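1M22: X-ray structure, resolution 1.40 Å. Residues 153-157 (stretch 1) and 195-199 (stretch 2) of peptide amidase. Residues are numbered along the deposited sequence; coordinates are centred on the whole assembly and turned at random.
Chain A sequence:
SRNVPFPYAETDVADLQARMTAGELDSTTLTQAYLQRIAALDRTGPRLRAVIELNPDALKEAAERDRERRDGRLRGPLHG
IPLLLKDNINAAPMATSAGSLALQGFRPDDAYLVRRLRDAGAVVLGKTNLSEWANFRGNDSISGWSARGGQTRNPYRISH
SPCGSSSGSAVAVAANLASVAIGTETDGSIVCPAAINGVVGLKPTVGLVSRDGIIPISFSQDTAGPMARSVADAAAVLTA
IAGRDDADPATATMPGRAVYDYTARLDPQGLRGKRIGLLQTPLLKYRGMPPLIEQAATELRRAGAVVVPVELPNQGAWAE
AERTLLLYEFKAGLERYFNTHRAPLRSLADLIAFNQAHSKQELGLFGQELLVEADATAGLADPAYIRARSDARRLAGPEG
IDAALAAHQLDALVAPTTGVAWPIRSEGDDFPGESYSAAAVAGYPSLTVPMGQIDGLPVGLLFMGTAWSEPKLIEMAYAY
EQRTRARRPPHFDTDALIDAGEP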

# COMPACT_ATOMS: atom_id res chain seq x y z
N ARG A 153 9.48 10.98 6.77
CA ARG A 153 10.59 11.28 5.87
C ARG A 153 11.11 10.07 5.11
O ARG A 153 11.10 8.95 5.61
CB ARG A 153 11.73 11.91 6.66
CG ARG A 153 11.34 13.23 7.31
CD ARG A 153 12.42 13.79 8.21
NE ARG A 153 12.02 15.08 8.76
CZ ARG A 153 11.99 16.21 8.08
NH1 ARG A 153 12.33 16.24 6.80
NH2 ARG A 153 11.60 17.33 8.67
N ASN A 154 11.58 10.31 3.88
CA ASN A 154 12.15 9.25 3.06
C ASN A 154 13.49 8.87 3.68
O ASN A 154 14.37 9.72 3.84
CB ASN A 154 12.35 9.75 1.63
CG ASN A 154 12.69 8.64 0.67
OD1 ASN A 154 13.61 7.85 0.92
ND2 ASN A 154 11.97 8.58 -0.45
N PRO A 155 13.69 7.59 4.02
CA PRO A 155 14.96 7.17 4.62
C PRO A 155 16.19 7.25 3.72
O PRO A 155 17.32 7.24 4.22
CB PRO A 155 14.66 5.75 5.10
CG PRO A 155 13.69 5.25 4.07
CD PRO A 155 12.77 6.44 3.85
N TYR A 156 15.98 7.33 2.41
CA TYR A 156 17.10 7.41 1.48
C TYR A 156 17.70 8.81 1.45
O TYR A 156 18.85 8.99 1.07
CB TYR A 156 16.67 6.97 0.08
CG TYR A 156 16.41 5.48 0.00
CD1 TYR A 156 15.19 4.94 0.42
CD2 TYR A 156 17.41 4.60 -0.41
CE1 TYR A 156 14.98 3.57 0.43
CE2 TYR A 156 17.21 3.22 -0.39
CZ TYR A 156 15.99 2.71 0.03
OH TYR A 156 15.80 1.35 0.07
N ARG A 157 16.91 9.80 1.86
CA ARG A 157 17.33 11.20 1.92
C ARG A 157 16.22 11.85 2.73
O ARG A 157 15.16 12.18 2.19
CB ARG A 157 17.42 11.78 0.52
CG ARG A 157 18.08 13.13 0.43
CD ARG A 157 18.31 13.42 -1.04
NE ARG A 157 19.68 13.16 -1.36
CZ ARG A 157 20.31 12.30 -2.16
NH1 ARG A 157 19.77 11.38 -2.95
NH2 ARG A 157 21.62 12.44 -2.12
N ALA A 195 7.41 2.40 -4.43
CA ALA A 195 8.47 2.65 -5.39
C ALA A 195 9.43 3.74 -4.91
O ALA A 195 10.65 3.61 -5.03
CB ALA A 195 7.87 3.04 -6.74
N ILE A 196 8.86 4.82 -4.37
CA ILE A 196 9.62 5.97 -3.89
C ILE A 196 10.58 5.60 -2.75
O ILE A 196 11.64 6.21 -2.60
CB ILE A 196 8.64 7.08 -3.44
CG1 ILE A 196 8.02 7.74 -4.68
CG2 ILE A 196 9.34 8.11 -2.55
CD1 ILE A 196 8.96 8.63 -5.46
N ASN A 197 10.21 4.58 -1.97
CA ASN A 197 11.03 4.13 -0.85
C ASN A 197 11.73 2.79 -1.09
O ASN A 197 12.16 2.13 -0.15
CB ASN A 197 10.18 4.09 0.42
CG ASN A 197 9.72 5.47 0.85
OD1 ASN A 197 10.51 6.27 1.38
ND2 ASN A 197 8.45 5.78 0.62
N GLY A 198 11.83 2.39 -2.36
CA GLY A 198 12.54 1.17 -2.71
C GLY A 198 12.07 -0.16 -2.19
O GLY A 198 12.89 -1.04 -1.89
N VAL A 199 10.76 -0.34 -2.09
CA VAL A 199 10.21 -1.60 -1.61
C VAL A 199 9.11 -2.10 -2.54
O VAL A 199 8.72 -1.42 -3.49
CB VAL A 199 9.63 -1.48 -0.17
CG1 VAL A 199 10.75 -1.10 0.80
CG2 VAL A 199 8.52 -0.45 -0.12

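The contact between residues 153-157 and 195-199 of peptide amidase is small, burying 202 Å² over both sides, and it is built mainly on Asn197, Tyr156 and Asn154. It joins a type I beta turn, running from Asn154 to Arg157, to the end of a helix, where Asn197 is the first residue to leave helical phi/psi. The closest CA atoms across the contact are those of Asn154 and Asn197, 6.5 Å apart.

Asn154 supplies the one hydrogen bond between the stretches. Its CA-to-CB bond points sideways, yet the t rotamer at chi1 brings the amide end closer to the helix terminus, where Asn154 ND2 donates to Ile196 O at 3.2 Å with an N-H...O angle of 156°. Asn154 ND2 also lies 3.4 Å from Ile196 CG2, so the amide packs against the isoleucine side chain as well as binding its carbonyl. The other end of the Asn154 amide faces its own turn: Asn154 OD1 accepts from the backbone N of Tyr156 at 2.8 Å. Together with the bond from Arg157 N to Asn154 O, at 3.2 Å, this ties the first residue of the turn to both its third and its fourth. A single side chain thus braces the turn and links it to the helix end.

Asn197 has the largest area covered by the opposing stretch, but it makes no hydrogen bond across the contact. Its side chain, in the m rotamer, brings Asn197 OD1 to 3.3 Å from Asn154 ND2; the angle is poor, and the approach is one of packing. Asn197 OD1 also lies 3.4 Å from Pro155 CD, so the proline ring contributes a modest share of the contact.

Tyr156 covers about as much surface as Asn154, by a different route. Its CA-to-CB bond points toward the helix end, and chi1 of -70° (m) carries the ring alongside the backbone of Asn197 and Gly198. Tyr156 CE1 comes within 3.2 Å of Asn197 O, which approaches the ring obliquely. The hydroxyl is hydrogen-bonded elsewhere in the structure; Tyr156 OH remains 4.2 Å from Gly198 O.

The absence of a side chain at Gly198 suits this packing. An ideally placed CB on Gly198 would point toward the turn and lie only 2.9 Å from Tyr156 OH, a clash. The positive phi of 62° favours glycine independently, and the backbone bond from Gly198 N to Ala195 O, at 3.2 Å, helps hold the chain as it leaves the helix.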